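Local coordinates for putative modulator of DNA gyrase (Bacteroides thetaiotaomicron, PDB 1VPB), which is a putative modulator of DNA gyrase of the peptidase U62 (PmbA/TldD) family and probably acts as a metallopeptidase, at residues C34-V39 with L176-F181; L71-R76 with D99-L104; S265-S270 with T329-T334. All coordinates share one frame; numbering follows the deposited sequence.

Contact 1 of 3, residues C34-V39 with L176-F181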
loop_
_atom_site.group_PDB
_atom_site.type_symbol
_atom_site.label_atom_id
_atom_site.label_comp_id
_atom_site.label_asym_id
_atom_site.label_seq_id
_atom_site.Cartn_x
_atom_site.Cartn_y
_atom_site.Cartn_z
ATOM N N CYS A 34 25.279 -10.802 19.520
ATOM C CA CYS A 34 24.452 -9.754 20.074
ATOM C C CYS A 34 24.719 -9.531 21.568
ATOM O O CYS A 34 24.604 -10.487 22.340
ATOM C CB CYS A 34 22.968 -10.065 19.915
ATOM S SG CYS A 34 22.408 -10.171 18.184
ATOM N N GLN A 35 24.935 -8.284 21.919
ATOM C CA GLN A 35 24.996 -7.834 23.339
ATOM C C GLN A 35 23.546 -7.850 23.846
ATOM O O GLN A 35 23.299 -8.033 25.028
ATOM C CB GLN A 35 25.597 -6.498 23.539
ATOM C CG GLN A 35 27.066 -6.452 23.408
ATOM C CD GLN A 35 27.536 -6.367 21.963
ATOM O OE1 GLN A 35 26.726 -6.076 21.041
ATOM N NE2 GLN A 35 28.834 -6.692 21.726
ATOM N N ALA A 36 22.575 -7.649 22.939
ATOM C CA ALA A 36 21.165 -7.596 23.317
ATOM C C ALA A 36 20.337 -7.969 22.093
ATOM O O ALA A 36 20.786 -7.861 20.964
ATOM C CB ALA A 36 20.782 -6.268 23.809
ATOM N N ALA A 37 19.118 -8.448 22.337
ATOM C CA ALA A 37 18.211 -8.787 21.238
ATOM C C ALA A 37 16.756 -8.711 21.716
ATOM O O ALA A 37 16.485 -8.822 22.910
ATOM C CB ALA A 37 18.478 -10.130 20.709
ATOM N N LYS A 38 15.875 -8.565 20.733
ATOM C CA LYS A 38 14.405 -8.677 20.940
ATOM C C LYS A 38 13.967 -9.736 19.955
ATOM O O LYS A 38 14.450 -9.762 18.809
ATOM C CB LYS A 38 13.751 -7.330 20.691
ATOM C CG LYS A 38 14.176 -6.182 21.525
ATOM C CD LYS A 38 13.552 -4.945 21.092
ATOM C CE LYS A 38 13.947 -3.745 21.937
ATOM N NZ LYS A 38 13.560 -2.486 21.173
ATOM N N VAL A 39 13.023 -10.615 20.360
ATOM C CA VAL A 39 12.480 -11.633 19.491
ATOM C C VAL A 39 10.948 -11.540 19.584
ATOM O O VAL A 39 10.420 -11.387 20.658
ATOM C CB VAL A 39 12.956 -13.053 19.908
ATOM C CG1 VAL A 39 12.298 -14.111 19.090
ATOM C CG2 VAL A 39 14.516 -13.161 19.822
ATOM N N LEU A 176 10.034 -11.561 23.549
ATOM C CA LEU A 176 11.118 -11.720 24.470
ATOM C C LEU A 176 12.114 -10.584 24.259
ATOM O O LEU A 176 12.363 -10.203 23.100
ATOM C CB LEU A 176 11.858 -13.033 24.176
ATOM C CG LEU A 176 11.131 -14.347 24.385
ATOM C CD1 LEU A 176 12.004 -15.539 23.887
ATOM C CD2 LEU A 176 10.737 -14.509 25.817
ATOM N N ILE A 177 12.638 -10.044 25.340
ATOM C CA ILE A 177 13.689 -9.025 25.295
ATOM C C ILE A 177 14.774 -9.471 26.229
ATOM O O ILE A 177 14.494 -9.903 27.334
ATOM C CB ILE A 177 13.172 -7.629 25.602
ATOM C CG1 ILE A 177 11.957 -7.289 24.721
ATOM C CG2 ILE A 177 14.255 -6.595 25.462
ATOM C CD1 ILE A 177 11.366 -5.919 25.075
ATOM N N SER A 178 16.049 -9.399 25.802
ATOM C CA SER A 178 17.116 -10.046 26.552
ATOM C C SER A 178 17.475 -9.525 27.953
ATOM O O SER A 178 18.294 -10.155 28.640
ATOM C CB SER A 178 18.410 -10.010 25.688
ATOM O OG SER A 178 18.773 -8.717 25.336
ATOM N N ASN A 179 17.001 -8.351 28.319
ATOM C CA ASN A 179 17.203 -7.810 29.661
ATOM C C ASN A 179 15.967 -8.070 30.569
ATOM O O ASN A 179 15.817 -7.374 31.587
ATOM C CB ASN A 179 17.599 -6.358 29.650
ATOM C CG ASN A 179 16.488 -5.438 29.181
ATOM O OD1 ASN A 179 15.528 -5.941 28.589
ATOM N ND2 ASN A 179 16.607 -4.129 29.502
ATOM N N GLY A 180 15.181 -9.058 30.219
ATOM C CA GLY A 180 14.243 -9.659 31.172
ATOM C C GLY A 180 12.786 -9.319 30.920
ATOM O O GLY A 180 12.002 -9.101 31.844
ATOM N N PHE A 181 12.385 -9.347 29.672
ATOM C CA PHE A 181 10.967 -9.253 29.329
ATOM C C PHE A 181 10.449 -10.506 28.630
ATOM O O PHE A 181 11.104 -11.041 27.726
ATOM C CB PHE A 181 10.666 -8.044 28.482
ATOM C CG PHE A 181 9.165 -7.874 28.227
ATOM C CD1 PHE A 181 8.328 -7.512 29.296
ATOM C CD2 PHE A 181 8.606 -8.148 27.023
ATOM C CE1 PHE A 181 6.939 -7.407 29.081
ATOM C CE2 PHE A 181 7.215 -8.053 26.785
ATOM C CZ PHE A 181 6.381 -7.718 27.851
HETATM O O HOH W 1 21.011 -8.243 26.802
#
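Four hydrogen bonds join Ala37-Val39 to Leu176-Ser178 where two antiparallel strands come to the end of their pairing. Val39 and Leu176 form a hydrogen-bonded pair: Val39 N reaches Leu176 O at 2.8 Å and Leu176 N reaches Val39 O at 2.9 Å, both donors lying in the carbonyl planes. Lys38 and Ile177 follow as the non-hydrogen-bonded pair, side by side and pointing the same way, with Lys38 CG 4.0 Å from Ile177 CG2; the amine of Lys38 leads away to the hydroxyl of Tyr72. Ser178 N still meets Ala37 O at 3.0 Å, nearly along the C=O axis. Beyond it a side chain takes over from the backbone: Ser178 OG, set between its own N and carbonyl carbon (chi1 58°), accepts from Ala37 N at 3.0 Å with an N-H...O angle of 163°. A water links the same OG to Gln35 O. Past Ser178 the chain reverses, and Ile177 O takes both Gly180 N and Phe181 N in a G1 bulge. In the antiparallel sheet strand 36-52 lies between strand 159-177 and strand 58-73, where Gln35 and Ala36 face Tyr72 as a classic bulge, while Met26 of helix 16-31 packs on Ala37, Leu176 and Ser178.

Contact 2 of 3, residues L71-R76 with D99-L104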
loop_
_atom_site.group_PDB
_atom_site.type_symbol
_atom_site.label_atom_id
_atom_site.label_comp_id
_atom_site.label_asym_id
_atom_site.label_seq_id
_atom_site.Cartn_x
_atom_site.Cartn_y
_atom_site.Cartn_z
ATOM N N LEU A 71 18.413 -6.895 16.440
ATOM C CA LEU A 71 19.771 -7.295 16.779
ATOM C C LEU A 71 20.651 -6.102 17.176
ATOM O O LEU A 71 20.767 -5.134 16.470
ATOM C CB LEU A 71 20.407 -8.009 15.571
ATOM C CG LEU A 71 19.610 -9.125 14.879
ATOM C CD1 LEU A 71 20.372 -9.550 13.657
ATOM C CD2 LEU A 71 19.419 -10.274 15.806
ATOM N N TYR A 72 21.197 -6.128 18.422
ATOM C CA TYR A 72 22.061 -5.085 18.968
ATOM C C TYR A 72 23.495 -5.665 18.985
ATOM O O TYR A 72 23.790 -6.598 19.753
ATOM C CB TYR A 72 21.634 -4.715 20.386
ATOM C CG TYR A 72 20.267 -4.057 20.450
ATOM C CD1 TYR A 72 19.132 -4.830 20.314
ATOM C CD2 TYR A 72 20.135 -2.685 20.653
ATOM C CE1 TYR A 72 17.837 -4.226 20.366
ATOM C CE2 TYR A 72 18.905 -2.080 20.693
ATOM C CZ TYR A 72 17.750 -2.871 20.549
ATOM O OH TYR A 72 16.507 -2.221 20.615
ATOM N N VAL A 73 24.280 -5.226 18.041
ATOM C CA VAL A 73 25.553 -5.870 17.696
ATOM C C VAL A 73 26.623 -4.803 17.656
ATOM O O VAL A 73 26.767 -3.958 16.721
ATOM C CB VAL A 73 25.520 -6.570 16.303
ATOM C CG1 VAL A 73 26.880 -7.250 16.027
ATOM C CG2 VAL A 73 24.355 -7.532 16.178
ATOM N N ASP A 74 27.435 -4.787 18.698
ATOM C CA ASP A 74 28.530 -3.834 18.669
ATOM C C ASP A 74 28.173 -2.402 18.466
ATOM O O ASP A 74 28.870 -1.637 17.800
ATOM C CB ASP A 74 29.645 -4.314 17.702
ATOM C CG ASP A 74 30.206 -5.672 18.048
ATOM O OD1 ASP A 74 29.832 -6.359 19.081
ATOM O OD2 ASP A 74 31.012 -6.212 17.236
ATOM N N GLY A 75 27.047 -2.000 19.045
ATOM C CA GLY A 75 26.608 -0.639 18.933
ATOM C C GLY A 75 25.680 -0.381 17.750
ATOM O O GLY A 75 25.066 0.667 17.666
ATOM N N ARG A 76 25.629 -1.325 16.829
ATOM C CA ARG A 76 24.780 -1.265 15.654
ATOM C C ARG A 76 23.413 -1.881 15.991
ATOM O O ARG A 76 23.268 -2.709 16.895
ATOM C CB ARG A 76 25.408 -1.987 14.481
ATOM C CG ARG A 76 26.582 -1.276 13.900
ATOM C CD ARG A 76 27.881 -1.405 14.714
ATOM N NE ARG A 76 29.018 -1.017 13.941
ATOM C CZ ARG A 76 30.319 -1.134 14.316
ATOM N NH1 ARG A 76 30.597 -1.647 15.498
ATOM N NH2 ARG A 76 31.295 -0.853 13.464
ATOM N N ASP A 99 26.073 -10.474 11.476
ATOM C CA ASP A 99 27.294 -10.062 10.811
ATOM C C ASP A 99 27.043 -8.890 9.855
ATOM O O ASP A 99 27.826 -7.976 9.787
ATOM C CB ASP A 99 27.901 -11.231 10.134
ATOM C CG ASP A 99 28.523 -12.233 11.108
ATOM O OD1 ASP A 99 28.881 -11.911 12.282
ATOM O OD2 ASP A 99 28.706 -13.401 10.726
ATOM N N SER A 100 25.865 -8.877 9.226
ATOM C CA SER A 100 25.463 -7.781 8.368
ATOM C C SER A 100 25.209 -6.490 9.161
ATOM O O SER A 100 25.604 -5.397 8.733
ATOM C CB SER A 100 24.209 -8.183 7.628
ATOM O OG SER A 100 24.514 -9.206 6.716
ATOM N N THR A 101 24.591 -6.632 10.298
ATOM C CA THR A 101 24.261 -5.500 11.177
ATOM C C THR A 101 25.531 -4.816 11.616
ATOM O O THR A 101 25.611 -3.595 11.678
ATOM C CB THR A 101 23.469 -5.968 12.399
ATOM O OG1 THR A 101 22.159 -6.419 12.017
ATOM C CG2 THR A 101 23.275 -4.930 13.480
ATOM N N ARG A 102 26.553 -5.619 11.901
ATOM C CA ARG A 102 27.817 -5.027 12.368
ATOM C C ARG A 102 28.482 -4.078 11.375
ATOM O O ARG A 102 29.356 -3.261 11.709
ATOM C CB ARG A 102 28.771 -6.153 12.760
ATOM C CG ARG A 102 29.945 -5.690 13.600
ATOM C CD ARG A 102 30.952 -6.772 14.007
ATOM N NE ARG A 102 30.406 -7.745 14.960
ATOM C CZ ARG A 102 29.992 -8.972 14.660
ATOM N NH1 ARG A 102 29.978 -9.439 13.429
ATOM N NH2 ARG A 102 29.540 -9.723 15.607
ATOM N N TYR A 103 28.171 -4.243 10.081
ATOM C CA TYR A 103 28.703 -3.353 9.070
ATOM C C TYR A 103 28.089 -1.947 9.027
ATOM O O TYR A 103 28.676 -0.991 8.393
ATOM C CB TYR A 103 28.601 -3.972 7.688
ATOM C CG TYR A 103 29.340 -5.295 7.558
ATOM C CD1 TYR A 103 30.714 -5.387 7.772
ATOM C CD2 TYR A 103 28.673 -6.388 7.149
ATOM C CE1 TYR A 103 31.375 -6.633 7.619
ATOM C CE2 TYR A 103 29.313 -7.611 6.985
ATOM C CZ TYR A 103 30.644 -7.721 7.231
ATOM O OH TYR A 103 31.225 -8.988 7.011
ATOM N N LEU A 104 26.969 -1.791 9.691
ATOM C CA LEU A 104 26.317 -0.474 9.821
ATOM C C LEU A 104 27.198 0.475 10.641
ATOM O O LEU A 104 28.093 0.031 11.372
ATOM C CB LEU A 104 24.983 -0.613 10.526
ATOM C CG LEU A 104 23.925 -1.433 9.824
ATOM C CD1 LEU A 104 22.707 -1.589 10.676
ATOM C CD2 LEU A 104 23.593 -0.943 8.457
HETATM O O HOH W 2 29.553 -8.988 18.463
HETATM O O HOH W 3 30.888 -0.108 10.703
#
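Strand 58-73 ends in a beta hairpin whose tight turn meets the C-terminal end of helix 87-101. Leu71 opens the contact modestly, its CD1 4.0 Å from Thr101 OG1, a hydroxyl bonded to Gly97 O within the helix. Val73 points toward the helix and splits its branches: CG2 packs at 3.9 Å on Thr101 CG2, while CG1, anti to the backbone N, lies over one face of the Arg102 guanidinium, 3.7 Å from Arg102 NH2. The type I' turn from Val73 to Arg76 follows. At its first corner Asp74 forms a salt bridge, OD2 to Arg102 NE at 2.8 Å; the oxygen lies near the guanidinium plane, but the donor stands above the carboxylate plane, the two planes being 52° apart. A water spans Asp74 OD1 and Arg102 NH2. At the backbone angles of Gly75 a side chain would be jammed against the preceding carbonyl O. Arg76 then lays CB against Thr101 O, bends at chi2 (77°) and directs NE to Leu104 O at 2.9 Å, exactly in its guanidinium plane and nearly straight at 167°. Its NH1 turns back to Asp74 O, and its NH2 shares a second water with Leu104 O. Arg102 NH1 makes another salt bridge, to Asp99 OD1 at 2.9 Å, on the anti lone pair, and Asp99 reaches Lys95. Across the dimer interface, Leu59 and Ile142 of the second subunit pack on Thr101 and Leu104. Chemically, Arg102 joins two carboxylates in one network, which probably offsets its positive charge and limits its rotation, whereas Arg76 fastens the hairpin through backbone carbonyls.

Contact 3 of 3, residues S265-S270 with T329-T334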
loop_
_atom_site.group_PDB
_atom_site.type_symbol
_atom_site.label_atom_id
_atom_site.label_comp_id
_atom_site.label_asym_id
_atom_site.label_seq_id
_atom_site.Cartn_x
_atom_site.Cartn_y
_atom_site.Cartn_z
ATOM N N SER A 265 -0.310 12.557 15.471
ATOM C CA SER A 265 0.974 12.347 14.771
ATOM C C SER A 265 2.040 13.306 15.272
ATOM O O SER A 265 3.205 12.935 15.437
ATOM C CB SER A 265 0.790 12.495 13.269
ATOM O OG SER A 265 -0.065 11.507 12.732
ATOM N N ALA A 266 1.637 14.538 15.562
ATOM C CA ALA A 266 2.528 15.573 16.029
ATOM C C ALA A 266 3.085 15.303 17.414
ATOM O O ALA A 266 4.023 15.937 17.867
ATOM C CB ALA A 266 1.842 16.919 15.975
ATOM N N LEU A 267 2.452 14.387 18.150
ATOM C CA LEU A 267 2.941 14.023 19.434
ATOM C C LEU A 267 3.976 12.910 19.418
ATOM O O LEU A 267 4.471 12.495 20.464
ATOM C CB LEU A 267 1.741 13.611 20.293
ATOM C CG LEU A 267 0.656 14.666 20.510
ATOM C CD1 LEU A 267 -0.425 14.007 21.407
ATOM C CD2 LEU A 267 1.244 15.854 21.139
ATOM N N ASN A 268 4.255 12.396 18.250
ATOM C CA ASN A 268 5.206 11.281 18.149
ATOM C C ASN A 268 6.637 11.751 18.376
ATOM O O ASN A 268 7.082 12.749 17.777
ATOM C CB ASN A 268 5.127 10.655 16.787
ATOM C CG ASN A 268 3.947 9.728 16.629
ATOM O OD1 ASN A 268 3.552 9.021 17.597
ATOM N ND2 ASN A 268 3.379 9.676 15.392
ATOM N N GLY A 269 7.372 10.969 19.136
ATOM C CA GLY A 269 8.746 11.311 19.526
ATOM C C GLY A 269 9.621 11.513 18.297
ATOM O O GLY A 269 10.500 12.407 18.298
ATOM N N SER A 270 9.390 10.735 17.258
ATOM C CA SER A 270 10.284 10.846 16.051
ATOM C C SER A 270 10.021 12.147 15.310
ATOM O O SER A 270 10.944 12.822 14.851
ATOM C CB SER A 270 10.056 9.668 15.147
ATOM O OG SER A 270 8.705 9.655 14.750
ATOM N N THR A 329 0.869 15.176 27.262
ATOM C CA THR A 329 1.663 13.990 26.890
ATOM C C THR A 329 2.276 14.108 25.511
ATOM O O THR A 329 1.601 14.539 24.568
ATOM C CB THR A 329 0.744 12.758 26.878
ATOM O OG1 THR A 329 0.291 12.501 28.204
ATOM C CG2 THR A 329 1.504 11.493 26.504
ATOM N N TYR A 330 3.540 13.653 25.391
ATOM C CA TYR A 330 4.076 13.244 24.103
ATOM C C TYR A 330 4.256 11.716 24.153
ATOM O O TYR A 330 4.353 11.122 25.249
ATOM C CB TYR A 330 5.423 13.894 23.894
ATOM C CG TYR A 330 5.467 15.377 23.663
ATOM C CD1 TYR A 330 4.622 15.999 22.761
ATOM C CD2 TYR A 330 6.451 16.139 24.257
ATOM C CE1 TYR A 330 4.747 17.388 22.478
ATOM C CE2 TYR A 330 6.551 17.495 24.001
ATOM C CZ TYR A 330 5.699 18.110 23.119
ATOM O OH TYR A 330 5.835 19.484 22.898
ATOM N N PHE A 331 4.351 11.086 22.974
ATOM C CA PHE A 331 4.502 9.652 22.850
ATOM C C PHE A 331 5.939 9.381 22.395
ATOM O O PHE A 331 6.189 9.385 21.209
ATOM C CB PHE A 331 3.475 9.055 21.913
ATOM C CG PHE A 331 2.090 9.089 22.472
ATOM C CD1 PHE A 331 1.742 8.190 23.465
ATOM C CD2 PHE A 331 1.150 10.008 22.041
ATOM C CE1 PHE A 331 0.490 8.244 24.052
ATOM C CE2 PHE A 331 -0.105 10.050 22.652
ATOM C CZ PHE A 331 -0.409 9.175 23.637
ATOM N N ILE A 332 6.818 9.193 23.369
ATOM C CA ILE A 332 8.272 9.134 23.135
ATOM C C ILE A 332 8.813 7.770 23.493
ATOM O O ILE A 332 8.745 7.373 24.644
ATOM C CB ILE A 332 8.951 10.189 23.912
ATOM C CG1 ILE A 332 8.342 11.561 23.588
ATOM C CG2 ILE A 332 10.424 10.268 23.481
ATOM C CD1 ILE A 332 8.937 12.652 24.360
ATOM N N ASP A 333 9.328 7.046 22.511
ATOM C CA ASP A 333 9.934 5.760 22.815
ATOM C C ASP A 333 11.369 5.921 23.337
ATOM O O ASP A 333 11.920 7.032 23.471
ATOM C CB ASP A 333 9.870 4.812 21.621
ATOM C CG ASP A 333 10.857 5.165 20.538
ATOM O OD1 ASP A 333 11.442 6.283 20.545
ATOM O OD2 ASP A 333 10.996 4.382 19.594
ATOM N N THR A 334 11.997 4.790 23.635
ATOM C CA THR A 334 13.282 4.791 24.326
ATOM C C THR A 334 14.323 5.496 23.452
ATOM O O THR A 334 15.088 6.343 23.927
ATOM C CB THR A 334 13.691 3.359 24.658
ATOM O OG1 THR A 334 12.768 2.800 25.631
ATOM C CG2 THR A 334 15.031 3.301 25.380
#
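Two aromatic rings flank Leu267, and both meet it at their edges. Leu267 CD2 lies near the plane of the Tyr330 ring, 3.8 Å from Tyr330 CD1, with the two side chains crossing at about a right angle; Leu267 CB lies near the plane of the Phe331 ring, 4.0 Å from Phe331 CD2. One face of the Phe331 ring carries the methyl CG2 of Thr329, 4.1 Å above the plane and offset toward the rim. The motif is a single beta bridge, Asn268 with Phe331, between the linker that joins helices 256-265 and 269-273 and the loop before helix 334-340, all in the C-terminal metallopeptidase region. Its evidence is a pair of backbone bonds around Phe331: Phe331 N donates to Leu267 O at 2.9 Å, almost straight at 171°, and Phe331 O accepts from Gly269 N at a more bent 137°. Both donors stand above the carbonyl planes they approach. The Tyr330 hydroxyl is held by Leu279 O and Lys282 N, which fixes the far end of that ring, while Leu279 and Ile321 also pack on Leu267. An alanine in place of Leu267 removes CD1 and CD2, and would probably leave the Tyr330 edge and the Phe331 CE2 side less well packed. Asp333 caps helix 334-340 through Asn336 N. Close approach of the backbones leaves little room at Gly269: a CB built there would sit 3.1 Å from Ile332 CA, and its actual CA lies 4.1 Å from Ile332 CG1. Thr329 O is buried without a polar partner, with Leu267 CD2 3.7 Å away.

Overall arrangement
From the N terminus, the chain passes helix 16-31 and enters strand 36-52, where contact 1 opens; it closes only at 176-181, after 136 intervening residues. Contact 2 is nested inside that long loop, closing a shorter one of 22 residues between the hairpin end of strand 58-73 and helix 87-101. The two touch, with centres about 15 Å apart, because strands 36-52 and 58-73 are neighbours in the six-stranded antiparallel sheet; Gln35 OE1 meets Asp74 N at 2.8 Å. Contact 3 follows in series, closing a loop of 58 residues between the linker before helix 269-273 and the loop before helix 334-340, its centre about 23 Å from that of contact 1 and about 26 Å from that of contact 2.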